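Local coordinates for ChrR-like cupin domain-containing protein (Ralstonia eutropha JMP134, PDB 3EBR) that is of unknown function but carries a ChrR-like cupin domain, a fold that in many relatives binds a metal ion in its barrel, at the interface of chains A and B. Numbering follows the deposited sequence. Chains: chain A/B, uncharacterized RmlC-like cupin.

The interface of chains A and B. Residues chain A 65, 67, 87, 111, 113; chain B 65, 67, 87, 111, 113.
A:Ile113 and B:Ile113 meet at the two-fold axis, their CD1 methyls 3.3 Å apart. Each of these methyls also meets the delta-methyl of A:Ile65 or B:Ile65 from the other chain, with A:Ile65 CD1 3.4 Å from B:Ile113 CD1. A:Ile65 and B:Ile113 reach toward each other tip to tip. In both isoleucines CG1 lies anti to the carbonyl carbon and the chain is then extended (B:Ile113 chi1 -59°, chi2 -170°), which sends CD1 across the contact.

A:Phe111 and B:Phe111 form the next layer. The two rings touch through their CD2 carbons, A:Phe111 CD2 to B:Phe111 CD2 at 3.8 Å. Over one face of the A:Phe111 ring sits B:Tyr67 CB, 3.7 Å from the ring centroid, in a CH-pi contact. The tyrosine ring continues past the phenylalanine in the opposite direction, and A:Phe111 CD1 lies 3.7 Å from B:Tyr67 CD1. A:Val87 adds its CG2 methyl beside B:Phe111 CE1, at 3.6 Å. A:Phe111 is thus met over one face by B:Tyr67 and at its CE1 carbon by B:Val87. Every contact has its twin with the chains exchanged.

At the outer end, A:Tyr67 and B:Tyr67 carry the polar phenol hydroxyl OH away from the isoleucine centre.

Strands 64-70, 87-90 and 108-115 of each subunit supply the patch. They present one sheet surface of the cupin barrel to its copy, in a sheet-to-sheet packing that may support a dimer within the deposited tetramer.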
loop_
_atom_site.group_PDB
_atom_site.type_symbol
_atom_site.label_atom_id
_atom_site.label_comp_id
_atom_site.label_asym_id
_atom_site.label_seq_id
_atom_site.Cartn_x
_atom_site.Cartn_y
_atom_site.Cartn_z
ATOM N N ILE A 65 9.145 7.800 2.164
ATOM C CA ILE A 65 9.232 8.758 1.074
ATOM C C ILE A 65 9.621 10.058 1.779
ATOM O O ILE A 65 8.906 10.474 2.691
ATOM C CB ILE A 65 7.915 8.954 0.348
ATOM C CG1 ILE A 65 7.482 7.654 -0.350
ATOM C CG2 ILE A 65 8.036 10.100 -0.676
ATOM C CD1 ILE A 65 6.114 7.725 -0.984
ATOM N N TYR A 67 10.583 14.111 1.134
ATOM C CA TYR A 67 10.668 15.304 0.306
ATOM C C TYR A 67 11.337 16.367 1.196
ATOM O O TYR A 67 10.796 16.727 2.245
ATOM C CB TYR A 67 9.316 15.793 -0.189
ATOM C CG TYR A 67 9.430 17.131 -0.885
ATOM C CD1 TYR A 67 9.985 17.225 -2.154
ATOM C CD2 TYR A 67 9.013 18.306 -0.261
ATOM C CE1 TYR A 67 10.117 18.463 -2.800
ATOM C CE2 TYR A 67 9.147 19.550 -0.894
ATOM C CZ TYR A 67 9.689 19.615 -2.165
ATOM O OH TYR A 67 9.807 20.825 -2.787
ATOM N N VAL A 87 13.749 14.224 -3.681
ATOM C CA VAL A 87 12.904 13.146 -3.187
ATOM C C VAL A 87 13.784 11.927 -2.936
ATOM O O VAL A 87 14.515 11.518 -3.837
ATOM C CB VAL A 87 11.770 12.749 -4.164
ATOM C CG1 VAL A 87 11.018 11.503 -3.652
ATOM C CG2 VAL A 87 10.816 13.882 -4.347
ATOM N N PHE A 111 9.515 16.541 4.661
ATOM C CA PHE A 111 8.148 16.025 4.617
ATOM C C PHE A 111 8.345 14.538 4.420
ATOM O O PHE A 111 8.864 14.131 3.392
ATOM C CB PHE A 111 7.327 16.641 3.496
ATOM C CG PHE A 111 5.960 16.043 3.368
ATOM C CD1 PHE A 111 4.989 16.315 4.320
ATOM C CD2 PHE A 111 5.628 15.231 2.284
ATOM C CE1 PHE A 111 3.720 15.773 4.217
ATOM C CE2 PHE A 111 4.342 14.691 2.168
ATOM C CZ PHE A 111 3.395 14.955 3.144
ATOM N N ILE A 113 6.770 10.398 4.720
ATOM C CA ILE A 113 5.644 9.473 4.675
ATOM C C ILE A 113 6.325 8.161 5.018
ATOM O O ILE A 113 6.995 7.588 4.168
ATOM C CB ILE A 113 4.933 9.421 3.335
ATOM C CG1 ILE A 113 4.412 10.814 2.992
ATOM C CG2 ILE A 113 3.796 8.392 3.385
ATOM C CD1 ILE A 113 3.507 10.827 1.839
ATOM N N ILE B 65 -1.905 11.947 -1.675
ATOM C CA ILE B 65 -1.370 12.686 -0.543
ATOM C C ILE B 65 -0.816 13.958 -1.185
ATOM O O ILE B 65 0.013 13.852 -2.089
ATOM C CB ILE B 65 -0.250 11.952 0.170
ATOM C CG1 ILE B 65 -0.770 10.651 0.803
ATOM C CG2 ILE B 65 0.381 12.859 1.244
ATOM C CD1 ILE B 65 0.308 9.794 1.417
ATOM N N TYR B 67 1.058 17.639 -0.349
ATOM C CA TYR B 67 1.750 18.568 0.532
ATOM C C TYR B 67 1.941 19.849 -0.300
ATOM O O TYR B 67 2.604 19.819 -1.341
ATOM C CB TYR B 67 3.090 18.045 1.026
ATOM C CG TYR B 67 3.856 19.108 1.782
ATOM C CD1 TYR B 67 3.473 19.483 3.062
ATOM C CD2 TYR B 67 4.944 19.761 1.202
ATOM C CE1 TYR B 67 4.162 20.484 3.763
ATOM C CE2 TYR B 67 5.635 20.768 1.891
ATOM C CZ TYR B 67 5.243 21.113 3.172
ATOM O OH TYR B 67 5.925 22.084 3.848
ATOM N N VAL B 87 -1.362 19.561 4.516
ATOM C CA VAL B 87 -1.405 18.215 3.963
ATOM C C VAL B 87 -2.861 17.866 3.673
ATOM O O VAL B 87 -3.697 17.987 4.567
ATOM C CB VAL B 87 -0.812 17.137 4.903
ATOM C CG1 VAL B 87 -1.035 15.725 4.325
ATOM C CG2 VAL B 87 0.644 17.377 5.120
ATOM N N PHE B 111 3.500 18.956 -3.783
ATOM C CA PHE B 111 4.209 17.677 -3.783
ATOM C C PHE B 111 3.094 16.662 -3.648
ATOM O O PHE B 111 2.419 16.643 -2.631
ATOM C CB PHE B 111 5.215 17.567 -2.650
ATOM C CG PHE B 111 5.870 16.223 -2.569
ATOM C CD1 PHE B 111 6.802 15.844 -3.525
ATOM C CD2 PHE B 111 5.581 15.342 -1.528
ATOM C CE1 PHE B 111 7.418 14.607 -3.465
ATOM C CE2 PHE B 111 6.212 14.095 -1.456
ATOM C CZ PHE B 111 7.121 13.726 -2.435
ATOM N N ILE B 113 1.626 12.503 -4.154
ATOM C CA ILE B 113 1.887 11.068 -4.167
ATOM C C ILE B 113 0.526 10.524 -4.556
ATOM O O ILE B 113 -0.369 10.483 -3.721
ATOM C CB ILE B 113 2.375 10.512 -2.842
ATOM C CG1 ILE B 113 3.667 11.222 -2.447
ATOM C CG2 ILE B 113 2.578 8.995 -2.955
ATOM C CD1 ILE B 113 4.348 10.596 -1.309
#